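PDB 4L1M: E3 ubiquitin-protein ligase HERC2 from Homo sapiens, which probably acts as a ubiquitin ligase, attaching ubiquitin to target proteins, its RCC1-like beta-propeller being a likely platform for protein binding. Local coordinates for residues H157-I168 and I208-T219; G172-G180 and D192-L202. One frame throughout, in Å; residues are numbered along the deposited sequence.

Contact 1 of 2, residues H157-I168 and I208-T219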
ATOM      1  N   HIS A 157       4.464   1.636  12.054  1.00 44.55           N
ATOM      2  CA  HIS A 157       3.984   1.449  10.695  1.00 46.60           C
ATOM      3  C   HIS A 157       4.428   0.091  10.145  1.00 43.03           C
ATOM      4  O   HIS A 157       5.459  -0.420  10.529  1.00 40.53           O
ATOM      5  CB  HIS A 157       4.468   2.571   9.806  1.00 53.54           C
ATOM      6  CG  HIS A 157       3.649   2.723   8.570  1.00 65.53           C
ATOM      7  ND1 HIS A 157       3.954   2.122   7.360  1.00 74.32           N
ATOM      8  CD2 HIS A 157       2.480   3.372   8.382  1.00 73.75           C
ATOM      9  CE1 HIS A 157       3.011   2.422   6.478  1.00 77.38           C
ATOM     10  NE2 HIS A 157       2.106   3.178   7.076  1.00 77.52           N
ATOM     11  N   ILE A 158       3.615  -0.495   9.276  1.00 40.84           N
ATOM     12  CA  ILE A 158       3.949  -1.762   8.632  1.00 39.89           C
ATOM     13  C   ILE A 158       3.629  -1.736   7.125  1.00 38.69           C
ATOM     14  O   ILE A 158       2.743  -0.997   6.666  1.00 36.26           O
ATOM     15  CB  ILE A 158       3.212  -2.951   9.264  1.00 39.52           C
ATOM     16  CG1 ILE A 158       1.732  -2.648   9.426  1.00 40.07           C
ATOM     17  CG2 ILE A 158       3.837  -3.294  10.595  1.00 41.44           C
ATOM     18  CD1 ILE A 158       0.881  -3.868   9.729  1.00 40.62           C
ATOM     19  N   ALA A 159       4.372  -2.524   6.359  1.00 37.78           N
ATOM     20  CA  ALA A 159       4.192  -2.525   4.932  1.00 37.97           C
ATOM     21  C   ALA A 159       4.627  -3.851   4.377  1.00 40.33           C
ATOM     22  O   ALA A 159       5.504  -4.485   4.927  1.00 44.22           O
ATOM     23  CB  ALA A 159       4.998  -1.403   4.311  1.00 37.56           C
ATOM     24  N   CYS A 160       4.023  -4.245   3.256  1.00 40.52           N
ATOM     25  CA  CYS A 160       4.409  -5.428   2.534  1.00 38.41           C
ATOM     26  C   CYS A 160       4.745  -5.122   1.081  1.00 38.57           C
ATOM     27  O   CYS A 160       4.121  -4.261   0.437  1.00 37.11           O
ATOM     28  CB  CYS A 160       3.267  -6.420   2.530  1.00 39.22           C
ATOM     29  SG  CYS A 160       2.868  -7.097   4.141  1.00 39.71           S
ATOM     30  N   GLY A 161       5.713  -5.867   0.564  1.00 38.76           N
ATOM     31  CA  GLY A 161       5.932  -5.992  -0.866  1.00 38.82           C
ATOM     32  C   GLY A 161       5.363  -7.312  -1.319  1.00 40.48           C
ATOM     33  O   GLY A 161       4.706  -8.017  -0.545  1.00 40.14           O
ATOM     34  N   SER A 162       5.593  -7.657  -2.580  1.00 40.63           N
ATOM     35  CA  SER A 162       5.130  -8.960  -3.085  1.00 40.95           C
ATOM     36  C   SER A 162       5.894 -10.085  -2.415  1.00 39.70           C
ATOM     37  O   SER A 162       5.319 -11.130  -2.142  1.00 40.68           O
ATOM     38  CB  SER A 162       5.271  -9.053  -4.608  1.00 40.14           C
ATOM     39  OG  SER A 162       6.614  -8.854  -4.983  1.00 41.04           O
ATOM     40  N   THR A 163       7.174  -9.859  -2.129  1.00 38.46           N
ATOM     41  CA  THR A 163       8.010 -10.892  -1.531  1.00 39.64           C
ATOM     42  C   THR A 163       8.843 -10.445  -0.329  1.00 38.84           C
ATOM     43  O   THR A 163       9.769 -11.150   0.078  1.00 40.18           O
ATOM     44  CB  THR A 163       8.975 -11.467  -2.588  1.00 40.05           C
ATOM     45  OG1 THR A 163       9.827 -10.427  -3.062  1.00 37.57           O
ATOM     46  CG2 THR A 163       8.198 -12.082  -3.751  1.00 39.18           C
ATOM     47  N   TYR A 164       8.541  -9.275   0.221  1.00 38.00           N
ATOM     48  CA  TYR A 164       9.289  -8.760   1.356  1.00 37.74           C
ATOM     49  C   TYR A 164       8.400  -7.919   2.244  1.00 36.97           C
ATOM     50  O   TYR A 164       7.200  -7.825   1.994  1.00 36.57           O
ATOM     51  CB  TYR A 164      10.541  -8.004   0.906  1.00 37.91           C
ATOM     52  CG  TYR A 164      10.349  -6.747   0.092  1.00 38.14           C
ATOM     53  CD1 TYR A 164       9.724  -6.767  -1.155  1.00 37.68           C
ATOM     54  CD2 TYR A 164      10.886  -5.546   0.526  1.00 38.38           C
ATOM     55  CE1 TYR A 164       9.586  -5.603  -1.907  1.00 38.71           C
ATOM     56  CE2 TYR A 164      10.753  -4.390  -0.223  1.00 38.19           C
ATOM     57  CZ  TYR A 164      10.107  -4.416  -1.432  1.00 38.31           C
ATOM     58  OH  TYR A 164       9.996  -3.241  -2.163  1.00 38.18           O
ATOM     59  N   SER A 165       8.987  -7.353   3.300  1.00 36.88           N
ATOM     60  CA  SER A 165       8.236  -6.689   4.340  1.00 35.89           C
ATOM     61  C   SER A 165       9.053  -5.521   4.920  1.00 37.09           C
ATOM     62  O   SER A 165      10.290  -5.492   4.814  1.00 35.88           O
ATOM     63  CB  SER A 165       7.906  -7.696   5.451  1.00 36.74           C
ATOM     64  OG  SER A 165       7.148  -8.795   4.965  1.00 36.69           O
ATOM     65  N   ALA A 166       8.364  -4.564   5.536  1.00 36.27           N
ATOM     66  CA  ALA A 166       9.058  -3.509   6.255  1.00 38.06           C
ATOM     67  C   ALA A 166       8.282  -3.054   7.487  1.00 40.36           C
ATOM     68  O   ALA A 166       7.078  -3.353   7.638  1.00 40.70           O
ATOM     69  CB  ALA A 166       9.336  -2.331   5.341  1.00 36.98           C
ATOM     70  N   ALA A 167       8.981  -2.339   8.370  1.00 39.04           N
ATOM     71  CA  ALA A 167       8.333  -1.712   9.478  1.00 40.15           C
ATOM     72  C   ALA A 167       9.120  -0.520   9.976  1.00 40.65           C
ATOM     73  O   ALA A 167      10.326  -0.464   9.839  1.00 42.57           O
ATOM     74  CB  ALA A 167       8.132  -2.722  10.593  1.00 42.44           C
ATOM     75  N   ILE A 168       8.422   0.433  10.563  1.00 41.54           N
ATOM     76  CA  ILE A 168       9.033   1.658  11.067  1.00 43.54           C
ATOM     77  C   ILE A 168       8.777   1.751  12.581  1.00 45.38           C
ATOM     78  O   ILE A 168       7.660   1.504  13.036  1.00 44.54           O
ATOM     79  CB  ILE A 168       8.444   2.893  10.339  1.00 43.67           C
ATOM     80  CG1 ILE A 168       8.655   2.773   8.829  1.00 42.48           C
ATOM     81  CG2 ILE A 168       9.105   4.175  10.807  1.00 46.20           C
ATOM     82  CD1 ILE A 168       7.883   3.788   8.009  1.00 41.95           C
ATOM     83  N   ILE A 208       9.347   8.212   8.157  1.00 46.03           N
ATOM     84  CA  ILE A 208       7.913   8.308   8.508  1.00 46.54           C
ATOM     85  C   ILE A 208       6.956   7.556   7.585  1.00 45.10           C
ATOM     86  O   ILE A 208       5.801   7.342   7.947  1.00 45.04           O
ATOM     87  CB  ILE A 208       7.432   9.769   8.602  1.00 47.28           C
ATOM     88  CG1 ILE A 208       7.467  10.446   7.220  1.00 46.55           C
ATOM     89  CG2 ILE A 208       8.259  10.517   9.648  1.00 49.02           C
ATOM     90  CD1 ILE A 208       6.892  11.851   7.219  1.00 47.90           C
ATOM     91  N   ASP A 209       7.401   7.198   6.394  1.00 44.35           N
ATOM     92  CA  ASP A 209       6.615   6.338   5.533  1.00 43.38           C
ATOM     93  C   ASP A 209       7.535   5.461   4.705  1.00 41.57           C
ATOM     94  O   ASP A 209       8.703   5.801   4.479  1.00 41.26           O
ATOM     95  CB  ASP A 209       5.699   7.160   4.630  1.00 45.11           C
ATOM     96  CG  ASP A 209       4.586   6.331   4.025  1.00 46.52           C
ATOM     97  OD1 ASP A 209       4.086   5.371   4.694  1.00 47.50           O
ATOM     98  OD2 ASP A 209       4.207   6.632   2.868  1.00 48.56           O
ATOM     99  N   VAL A 210       7.000   4.332   4.263  1.00 39.92           N
ATOM    100  CA  VAL A 210       7.712   3.399   3.412  1.00 39.69           C
ATOM    101  C   VAL A 210       6.696   2.663   2.552  1.00 38.86           C
ATOM    102  O   VAL A 210       5.606   2.376   3.009  1.00 40.62           O
ATOM    103  CB  VAL A 210       8.554   2.399   4.246  1.00 40.24           C
ATOM    104  CG1 VAL A 210       7.679   1.480   5.057  1.00 40.11           C
ATOM    105  CG2 VAL A 210       9.474   1.576   3.353  1.00 40.94           C
ATOM    106  N   ALA A 211       7.058   2.353   1.308  1.00 38.86           N
ATOM    107  CA  ALA A 211       6.205   1.549   0.424  1.00 37.41           C
ATOM    108  C   ALA A 211       7.056   0.530  -0.374  1.00 38.57           C
ATOM    109  O   ALA A 211       8.194   0.823  -0.784  1.00 38.28           O
ATOM    110  CB  ALA A 211       5.410   2.437  -0.509  1.00 36.74           C
ATOM    111  N   CYS A 212       6.494  -0.665  -0.569  1.00 37.44           N
ATOM    112  CA  CYS A 212       7.184  -1.753  -1.192  1.00 37.16           C
ATOM    113  C   CYS A 212       6.538  -2.159  -2.517  1.00 37.21           C
ATOM    114  O   CYS A 212       5.336  -2.116  -2.650  1.00 36.94           O
ATOM    115  CB  CYS A 212       7.184  -2.924  -0.251  1.00 38.19           C
ATOM    116  SG  CYS A 212       7.952  -2.563   1.327  1.00 42.45           S
ATOM    117  N   GLY A 213       7.359  -2.593  -3.478  1.00 37.61           N
ATOM    118  CA  GLY A 213       6.894  -2.956  -4.798  1.00 36.52           C
ATOM    119  C   GLY A 213       6.850  -4.452  -5.062  1.00 35.66           C
ATOM    120  O   GLY A 213       6.941  -5.259  -4.146  1.00 37.44           O
ATOM    121  N   SER A 214       6.689  -4.796  -6.338  1.00 34.33           N
ATOM    122  CA  SER A 214       6.532  -6.159  -6.804  1.00 32.38           C
ATOM    123  C   SER A 214       7.404  -6.461  -8.004  1.00 33.42           C
ATOM    124  O   SER A 214       8.120  -5.600  -8.494  1.00 32.31           O
ATOM    125  CB  SER A 214       5.074  -6.443  -7.155  1.00 31.58           C
ATOM    126  OG  SER A 214       4.589  -5.585  -8.146  1.00 30.14           O
ATOM    127  N   GLY A 215       7.354  -7.722  -8.451  1.00 37.41           N
ATOM    128  CA  GLY A 215       8.283  -8.248  -9.468  1.00 38.44           C
ATOM    129  C   GLY A 215       9.679  -7.838  -9.065  1.00 38.99           C
ATOM    130  O   GLY A 215      10.074  -8.040  -7.915  1.00 40.75           O
ATOM    131  N   ASP A 216      10.428  -7.279 -10.005  1.00 38.67           N
ATOM    132  CA  ASP A 216      11.748  -6.733  -9.707  1.00 38.97           C
ATOM    133  C   ASP A 216      11.474  -5.414  -9.080  1.00 39.17           C
ATOM    134  O   ASP A 216      11.137  -4.448  -9.750  1.00 42.82           O
ATOM    135  CB  ASP A 216      12.567  -6.598 -10.998  1.00 41.45           C
ATOM    136  CG  ASP A 216      12.893  -7.975 -11.636  1.00 41.69           C
ATOM    137  OD1 ASP A 216      12.569  -9.024 -11.042  1.00 40.54           O
ATOM    138  OD2 ASP A 216      13.472  -7.985 -12.732  1.00 43.97           O
ATOM    139  N   ALA A 217      11.541  -5.393  -7.764  1.00 38.55           N
ATOM    140  CA  ALA A 217      10.839  -4.399  -6.967  1.00 34.51           C
ATOM    141  C   ALA A 217      11.717  -3.261  -6.547  1.00 33.35           C
ATOM    142  O   ALA A 217      12.902  -3.446  -6.260  1.00 33.49           O
ATOM    143  CB  ALA A 217      10.284  -5.056  -5.725  1.00 34.16           C
ATOM    144  N   GLN A 218      11.093  -2.098  -6.479  1.00 32.09           N
ATOM    145  CA  GLN A 218      11.647  -0.920  -5.849  1.00 33.94           C
ATOM    146  C   GLN A 218      11.080  -0.741  -4.456  1.00 34.13           C
ATOM    147  O   GLN A 218      10.040  -1.299  -4.110  1.00 34.02           O
ATOM    148  CB  GLN A 218      11.326   0.358  -6.676  1.00 33.76           C
ATOM    149  CG  GLN A 218       9.947   0.988  -6.432  1.00 32.90           C
ATOM    150  CD  GLN A 218       8.794   0.317  -7.181  1.00 32.31           C
ATOM    151  OE1 GLN A 218       8.755  -0.880  -7.330  1.00 33.05           O
ATOM    152  NE2 GLN A 218       7.831   1.110  -7.620  1.00 33.55           N
ATOM    153  N   THR A 219      11.748   0.095  -3.676  1.00 34.26           N
ATOM    154  CA  THR A 219      11.296   0.423  -2.342  1.00 34.07           C
ATOM    155  C   THR A 219      11.417   1.927  -2.203  1.00 34.09           C
ATOM    156  O   THR A 219      12.390   2.490  -2.663  1.00 35.38           O
ATOM    157  CB  THR A 219      12.175  -0.309  -1.315  1.00 35.82           C
ATOM    158  OG1 THR A 219      12.136  -1.734  -1.578  1.00 36.50           O
ATOM    159  CG2 THR A 219      11.717  -0.016   0.105  1.00 36.67           C
TER
HETATM  160  O   HOH W   1       4.039  -1.514   0.808  1.00 37.37           O

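Contact 2 of 2, residues G172-G180 and D192-L202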
ATOM      1  N   GLY A 172      11.952   6.296  14.347  1.00 52.77           N
ATOM      2  CA  GLY A 172      12.243   6.527  12.936  1.00 50.88           C
ATOM      3  C   GLY A 172      13.243   5.571  12.285  1.00 48.63           C
ATOM      4  O   GLY A 172      13.777   5.866  11.225  1.00 48.18           O
ATOM      5  N   GLU A 173      13.498   4.426  12.900  1.00 47.95           N
ATOM      6  CA  GLU A 173      14.278   3.370  12.238  1.00 46.42           C
ATOM      7  C   GLU A 173      13.404   2.587  11.280  1.00 43.11           C
ATOM      8  O   GLU A 173      12.234   2.358  11.555  1.00 44.65           O
ATOM      9  CB  GLU A 173      14.860   2.399  13.258  1.00 48.32           C
ATOM     10  CG  GLU A 173      15.890   3.009  14.189  1.00 51.17           C
ATOM     11  CD  GLU A 173      16.475   1.985  15.158  1.00 53.05           C
ATOM     12  OE1 GLU A 173      15.754   1.024  15.534  1.00 51.40           O
ATOM     13  OE2 GLU A 173      17.662   2.159  15.536  1.00 54.72           O
ATOM     14  N   LEU A 174      13.988   2.158  10.173  1.00 40.74           N
ATOM     15  CA  LEU A 174      13.308   1.354   9.169  1.00 37.72           C
ATOM     16  C   LEU A 174      13.947  -0.031   9.109  1.00 37.58           C
ATOM     17  O   LEU A 174      15.150  -0.141   8.978  1.00 37.08           O
ATOM     18  CB  LEU A 174      13.419   2.016   7.802  1.00 36.13           C
ATOM     19  CG  LEU A 174      12.897   1.156   6.656  1.00 34.53           C
ATOM     20  CD1 LEU A 174      11.418   0.870   6.847  1.00 33.94           C
ATOM     21  CD2 LEU A 174      13.142   1.813   5.314  1.00 33.35           C
ATOM     22  N   TYR A 175      13.119  -1.073   9.210  1.00 37.75           N
ATOM     23  CA  TYR A 175      13.554  -2.469   9.166  1.00 37.93           C
ATOM     24  C   TYR A 175      12.927  -3.078   7.943  1.00 37.22           C
ATOM     25  O   TYR A 175      11.770  -2.813   7.672  1.00 35.93           O
ATOM     26  CB  TYR A 175      13.102  -3.232  10.432  1.00 38.87           C
ATOM     27  CG  TYR A 175      13.890  -2.831  11.664  1.00 40.60           C
ATOM     28  CD1 TYR A 175      13.550  -1.704  12.388  1.00 41.23           C
ATOM     29  CD2 TYR A 175      14.997  -3.554  12.067  1.00 42.10           C
ATOM     30  CE1 TYR A 175      14.275  -1.324  13.496  1.00 43.37           C
ATOM     31  CE2 TYR A 175      15.744  -3.177  13.159  1.00 43.85           C
ATOM     32  CZ  TYR A 175      15.384  -2.061  13.880  1.00 44.95           C
ATOM     33  OH  TYR A 175      16.131  -1.685  14.994  1.00 45.84           O
ATOM     34  N   THR A 176      13.695  -3.860   7.191  1.00 38.15           N
ATOM     35  CA  THR A 176      13.161  -4.593   6.059  1.00 38.28           C
ATOM     36  C   THR A 176      13.588  -6.046   6.159  1.00 40.60           C
ATOM     37  O   THR A 176      14.548  -6.362   6.854  1.00 43.59           O
ATOM     38  CB  THR A 176      13.682  -4.038   4.738  1.00 38.65           C
ATOM     39  OG1 THR A 176      15.103  -3.886   4.817  1.00 38.82           O
ATOM     40  CG2 THR A 176      13.049  -2.681   4.433  1.00 37.65           C
ATOM     41  N   TRP A 177      12.834  -6.944   5.517  1.00 40.54           N
ATOM     42  CA  TRP A 177      13.179  -8.375   5.497  1.00 40.41           C
ATOM     43  C   TRP A 177      12.407  -9.104   4.411  1.00 39.80           C
ATOM     44  O   TRP A 177      11.447  -8.580   3.865  1.00 36.72           O
ATOM     45  CB  TRP A 177      12.973  -9.026   6.877  1.00 40.81           C
ATOM     46  CG  TRP A 177      11.550  -9.060   7.388  1.00 40.31           C
ATOM     47  CD1 TRP A 177      10.693 -10.128   7.355  1.00 40.27           C
ATOM     48  CD2 TRP A 177      10.826  -7.995   8.023  1.00 39.62           C
ATOM     49  NE1 TRP A 177       9.489  -9.794   7.913  1.00 39.29           N
ATOM     50  CE2 TRP A 177       9.534  -8.493   8.327  1.00 38.79           C
ATOM     51  CE3 TRP A 177      11.131  -6.662   8.349  1.00 39.28           C
ATOM     52  CZ2 TRP A 177       8.558  -7.715   8.957  1.00 38.88           C
ATOM     53  CZ3 TRP A 177      10.146  -5.881   8.965  1.00 39.57           C
ATOM     54  CH2 TRP A 177       8.883  -6.416   9.276  1.00 38.70           C
ATOM     55  N   GLY A 178      12.847 -10.319   4.101  1.00 43.16           N
ATOM     56  CA  GLY A 178      12.260 -11.114   3.003  1.00 42.81           C
ATOM     57  C   GLY A 178      13.262 -11.264   1.880  1.00 43.32           C
ATOM     58  O   GLY A 178      14.464 -11.290   2.125  1.00 41.78           O
ATOM     59  N   ARG A 179      12.765 -11.340   0.645  1.00 44.61           N
ATOM     60  CA  ARG A 179      13.629 -11.545  -0.529  1.00 44.50           C
ATOM     61  C   ARG A 179      14.478 -10.332  -0.769  1.00 43.49           C
ATOM     62  O   ARG A 179      14.053  -9.214  -0.543  1.00 40.72           O
ATOM     63  CB  ARG A 179      12.806 -11.839  -1.765  1.00 44.94           C
ATOM     64  CG  ARG A 179      12.131 -13.195  -1.759  1.00 46.85           C
ATOM     65  CD  ARG A 179      13.117 -14.298  -2.085  1.00 50.59           C
ATOM     66  NE  ARG A 179      12.446 -15.603  -2.277  1.00 54.14           N
ATOM     67  CZ  ARG A 179      13.083 -16.774  -2.410  1.00 52.86           C
ATOM     68  NH1 ARG A 179      14.409 -16.845  -2.354  1.00 52.62           N
ATOM     69  NH2 ARG A 179      12.398 -17.888  -2.596  1.00 53.75           N
ATOM     70  N   GLY A 180      15.699 -10.563  -1.232  1.00 46.20           N
ATOM     71  CA  GLY A 180      16.694  -9.495  -1.359  1.00 46.84           C
ATOM     72  C   GLY A 180      17.046  -9.119  -2.783  1.00 46.11           C
ATOM     73  O   GLY A 180      17.807  -8.186  -2.991  1.00 47.71           O
ATOM     74  N   ASP A 192      18.788 -12.464   0.908  1.00 43.68           N
ATOM     75  CA  ASP A 192      17.513 -12.602   1.609  1.00 44.79           C
ATOM     76  C   ASP A 192      17.723 -12.396   3.108  1.00 45.50           C
ATOM     77  O   ASP A 192      18.811 -12.613   3.599  1.00 47.76           O
ATOM     78  CB  ASP A 192      16.924 -13.996   1.368  1.00 46.31           C
ATOM     79  CG  ASP A 192      16.457 -14.206  -0.066  1.00 46.47           C
ATOM     80  OD1 ASP A 192      16.441 -13.231  -0.857  1.00 46.66           O
ATOM     81  OD2 ASP A 192      16.080 -15.349  -0.391  1.00 45.57           O
ATOM     82  N   GLU A 193      16.688 -11.984   3.833  1.00 45.79           N
ATOM     83  CA  GLU A 193      16.764 -11.900   5.309  1.00 46.93           C
ATOM     84  C   GLU A 193      15.459 -12.359   5.931  1.00 46.45           C
ATOM     85  O   GLU A 193      14.394 -11.813   5.645  1.00 48.68           O
ATOM     86  CB  GLU A 193      17.133 -10.491   5.783  1.00 46.78           C
ATOM     87  CG  GLU A 193      18.583 -10.066   5.517  1.00 48.72           C
ATOM     88  CD  GLU A 193      19.624 -10.995   6.161  1.00 53.74           C
ATOM     89  OE1 GLU A 193      19.364 -11.623   7.231  1.00 58.40           O
ATOM     90  OE2 GLU A 193      20.736 -11.097   5.615  1.00 56.91           O
ATOM     91  N   ALA A 194      15.554 -13.353   6.796  1.00 46.93           N
ATOM     92  CA  ALA A 194      14.400 -13.952   7.462  1.00 47.79           C
ATOM     93  C   ALA A 194      14.080 -13.304   8.833  1.00 47.58           C
ATOM     94  O   ALA A 194      13.154 -13.735   9.533  1.00 47.41           O
ATOM     95  CB  ALA A 194      14.657 -15.443   7.648  1.00 49.17           C
ATOM     96  N   ILE A 195      14.894 -12.328   9.216  1.00 47.17           N
ATOM     97  CA  ILE A 195      14.787 -11.621  10.475  1.00 49.30           C
ATOM     98  C   ILE A 195      14.847 -10.129  10.103  1.00 47.15           C
ATOM     99  O   ILE A 195      15.642  -9.748   9.259  1.00 44.56           O
ATOM    100  CB  ILE A 195      15.977 -11.990  11.392  1.00 53.35           C
ATOM    101  CG1 ILE A 195      15.779 -13.388  12.005  1.00 56.20           C
ATOM    102  CG2 ILE A 195      16.202 -10.960  12.495  1.00 54.53           C
ATOM    103  CD1 ILE A 195      14.643 -13.505  13.004  1.00 56.60           C
ATOM    104  N   PRO A 196      14.005  -9.289  10.726  1.00 45.37           N
ATOM    105  CA  PRO A 196      14.038  -7.856  10.383  1.00 44.59           C
ATOM    106  C   PRO A 196      15.408  -7.233  10.568  1.00 45.07           C
ATOM    107  O   PRO A 196      16.071  -7.508  11.556  1.00 46.46           O
ATOM    108  CB  PRO A 196      13.033  -7.241  11.361  1.00 44.28           C
ATOM    109  CG  PRO A 196      12.088  -8.345  11.656  1.00 44.39           C
ATOM    110  CD  PRO A 196      12.912  -9.604  11.661  1.00 45.84           C
ATOM    111  N   MET A 197      15.835  -6.431   9.606  1.00 44.99           N
ATOM    112  CA  MET A 197      17.163  -5.841   9.646  1.00 47.78           C
ATOM    113  C   MET A 197      17.116  -4.342   9.407  1.00 44.76           C
ATOM    114  O   MET A 197      16.476  -3.875   8.474  1.00 42.72           O
ATOM    115  CB  MET A 197      18.081  -6.516   8.634  1.00 51.20           C
ATOM    116  CG  MET A 197      19.551  -6.108   8.757  1.00 56.72           C
ATOM    117  SD  MET A 197      20.560  -7.150   7.688  1.00 65.66           S
ATOM    118  CE  MET A 197      22.005  -6.079   7.414  1.00 69.96           C
ATOM    119  N   LEU A 198      17.820  -3.612  10.267  1.00 45.36           N
ATOM    120  CA  LEU A 198      17.908  -2.171  10.207  1.00 45.46           C
ATOM    121  C   LEU A 198      18.439  -1.710   8.876  1.00 43.83           C
ATOM    122  O   LEU A 198      19.434  -2.234   8.392  1.00 44.74           O
ATOM    123  CB  LEU A 198      18.841  -1.663  11.305  1.00 48.72           C
ATOM    124  CG  LEU A 198      19.001  -0.129  11.418  1.00 50.35           C
ATOM    125  CD1 LEU A 198      17.670   0.529  11.770  1.00 49.99           C
ATOM    126  CD2 LEU A 198      20.042   0.242  12.451  1.00 52.36           C
ATOM    127  N   VAL A 199      17.777  -0.728   8.277  1.00 42.09           N
ATOM    128  CA  VAL A 199      18.326  -0.077   7.096  1.00 42.02           C
ATOM    129  C   VAL A 199      19.339   0.997   7.559  1.00 44.14           C
ATOM    130  O   VAL A 199      18.992   2.165   7.772  1.00 45.54           O
ATOM    131  CB  VAL A 199      17.224   0.504   6.181  1.00 39.60           C
ATOM    132  CG1 VAL A 199      17.827   1.134   4.941  1.00 39.48           C
ATOM    133  CG2 VAL A 199      16.273  -0.585   5.756  1.00 37.83           C
ATOM    134  N   ALA A 200      20.597   0.594   7.684  1.00 45.63           N
ATOM    135  CA  ALA A 200      21.679   1.503   8.124  1.00 48.40           C
ATOM    136  C   ALA A 200      21.787   2.819   7.337  1.00 48.77           C
ATOM    137  O   ALA A 200      22.112   3.841   7.899  1.00 50.30           O
ATOM    138  CB  ALA A 200      23.024   0.774   8.084  1.00 48.89           C
ATOM    139  N   GLY A 201      21.533   2.778   6.038  1.00 48.63           N
ATOM    140  CA  GLY A 201      21.674   3.961   5.200  1.00 49.79           C
ATOM    141  C   GLY A 201      20.813   5.151   5.587  1.00 50.55           C
ATOM    142  O   GLY A 201      21.091   6.276   5.174  1.00 50.89           O
ATOM    143  N   LEU A 202      19.735   4.908   6.330  1.00 50.71           N
ATOM    144  CA  LEU A 202      18.860   6.000   6.791  1.00 51.97           C
ATOM    145  C   LEU A 202      19.013   6.290   8.274  1.00 53.94           C
ATOM    146  O   LEU A 202      18.336   7.137   8.792  1.00 54.33           O
ATOM    147  CB  LEU A 202      17.398   5.682   6.431  1.00 50.30           C
ATOM    148  CG  LEU A 202      17.123   5.783   4.925  1.00 48.50           C
ATOM    149  CD1 LEU A 202      15.840   5.061   4.546  1.00 47.92           C
ATOM    150  CD2 LEU A 202      17.039   7.226   4.468  1.00 50.05           C
TER

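Contact 1 of 2, residues H157-I168 and I208-T219
Tyr164 lays its ring against Cys212, whose SG sits obliquely 4.3 Å from the ring centroid, a sulfur-aromatic contact, while Cys212 CB touches CZ. With CG of Tyr164 between its own backbone N and carbonyl carbon (chi1 64°), the ring leans out of its strand and delivers the phenol to the turn after 208-212. There Tyr164 OH accepts a hydrogen bond from Gly213 N at 3.0 Å and donates one to Thr219 OG1 at 2.7 Å, so two bonds grip a buried hydroxyl. Thr219 OG1 is also bonded to Arg184 O, and Ala217 CB closes on Tyr164 CE1. The two segments are the inner hairpins of successive four-stranded blades in the seven-bladed RCC1-like propeller; strands 157-160 and 208-212 run almost parallel, 14° apart, with axes 6.1 Å from each other at closest. Between them a water takes the N-H of Cys212 and donates to Cys160 O, bridging the two strands. The direct backbone bond is made at the turns, where Ser162 N reaches Gly213 O at 3.2 Å, and Ser162 OG rests on Ser214 CA. Farther along, Val210 CG1 fits among the methyls of Ala159, Ala166 and Ile168, with Ile168 CD1 3.8 Å from it. The His157 ring crosses the Asp209 carboxylate with planes 86° apart, and CE1 stands 3.6 Å from OD1 of Asp209, whose OD2 is bonded to Val264 N in the next blade.

Contact 2 of 2, residues G172-G180 and D192-L202
Pro196 lies over the Trp177 indole where the third and outermost strands of one RCC1-like propeller blade, 174-178 and 196-198, pair antiparallel. Pro196 CG sits above the six-membered ring of Trp177, 3.9 Å from its centroid and 16° off the normal, a CH-pi contact offset toward the rim, and Pro196 CB meets CE3. A chi1 of 64° turns the indole so that its face lies under the proline. Thr176 and Met197 exchange both backbone bonds, Val199 N bonds to Leu174 O, and Gly178 and Glu193 form another two-bond pair after a beta bulge shifts the register by two. Tyr175 pairs with Leu198: Leu198 CD1 covers one ring face, and CB touches Tyr175 CE2. That same CD1 methyl also packs 3.7 Å from Glu173 CB, the glutamate running across the leucine at about a right angle. The Glu173 carboxylate holds the far end of Tyr175, whose OH donates to Glu173 OE1 at 2.8 Å from above the carboxylate plane. On the side that faces the next blade Leu174 and Val199 point the same way, with Leu174 CG 3.9 Å from Val199 CG2, and Leu174 also reaches Val210 of that blade. Thr176 OG1 touches the same CG2 while bonding to Leu185 O. At the other end, Arg179 bends at its second torsion and brings NH1 to Asp192 OD2 in a salt bridge whose hydrogen bond is weak, the two flat groups 73° apart; Asp192 OD1 accepts the N-H of Gly180, N to OD1 2.8 Å, on its anti side, somewhat out of the carboxylate plane.

How the contacts relate
Both contacts involve the blade built from strands 155-160 to 196-198, and strands 164-169 and 174-178, neighbours in that sheet, carry one into the other through backbone bonds such as Ser165 N to Trp177 O. Contact 1 is buried near the propeller axis and joins this blade to the next; contact 2 lies farther out, partly exposed, and adds the outer strand to the blade. The chemistry follows: apolar side chains, a bridging water, a tyrosine hydroxyl and a single direct backbone bond join the blades, whereas within the blade regular strand bonds dominate, with aromatic-proline packing and a salt bridge added toward the surface.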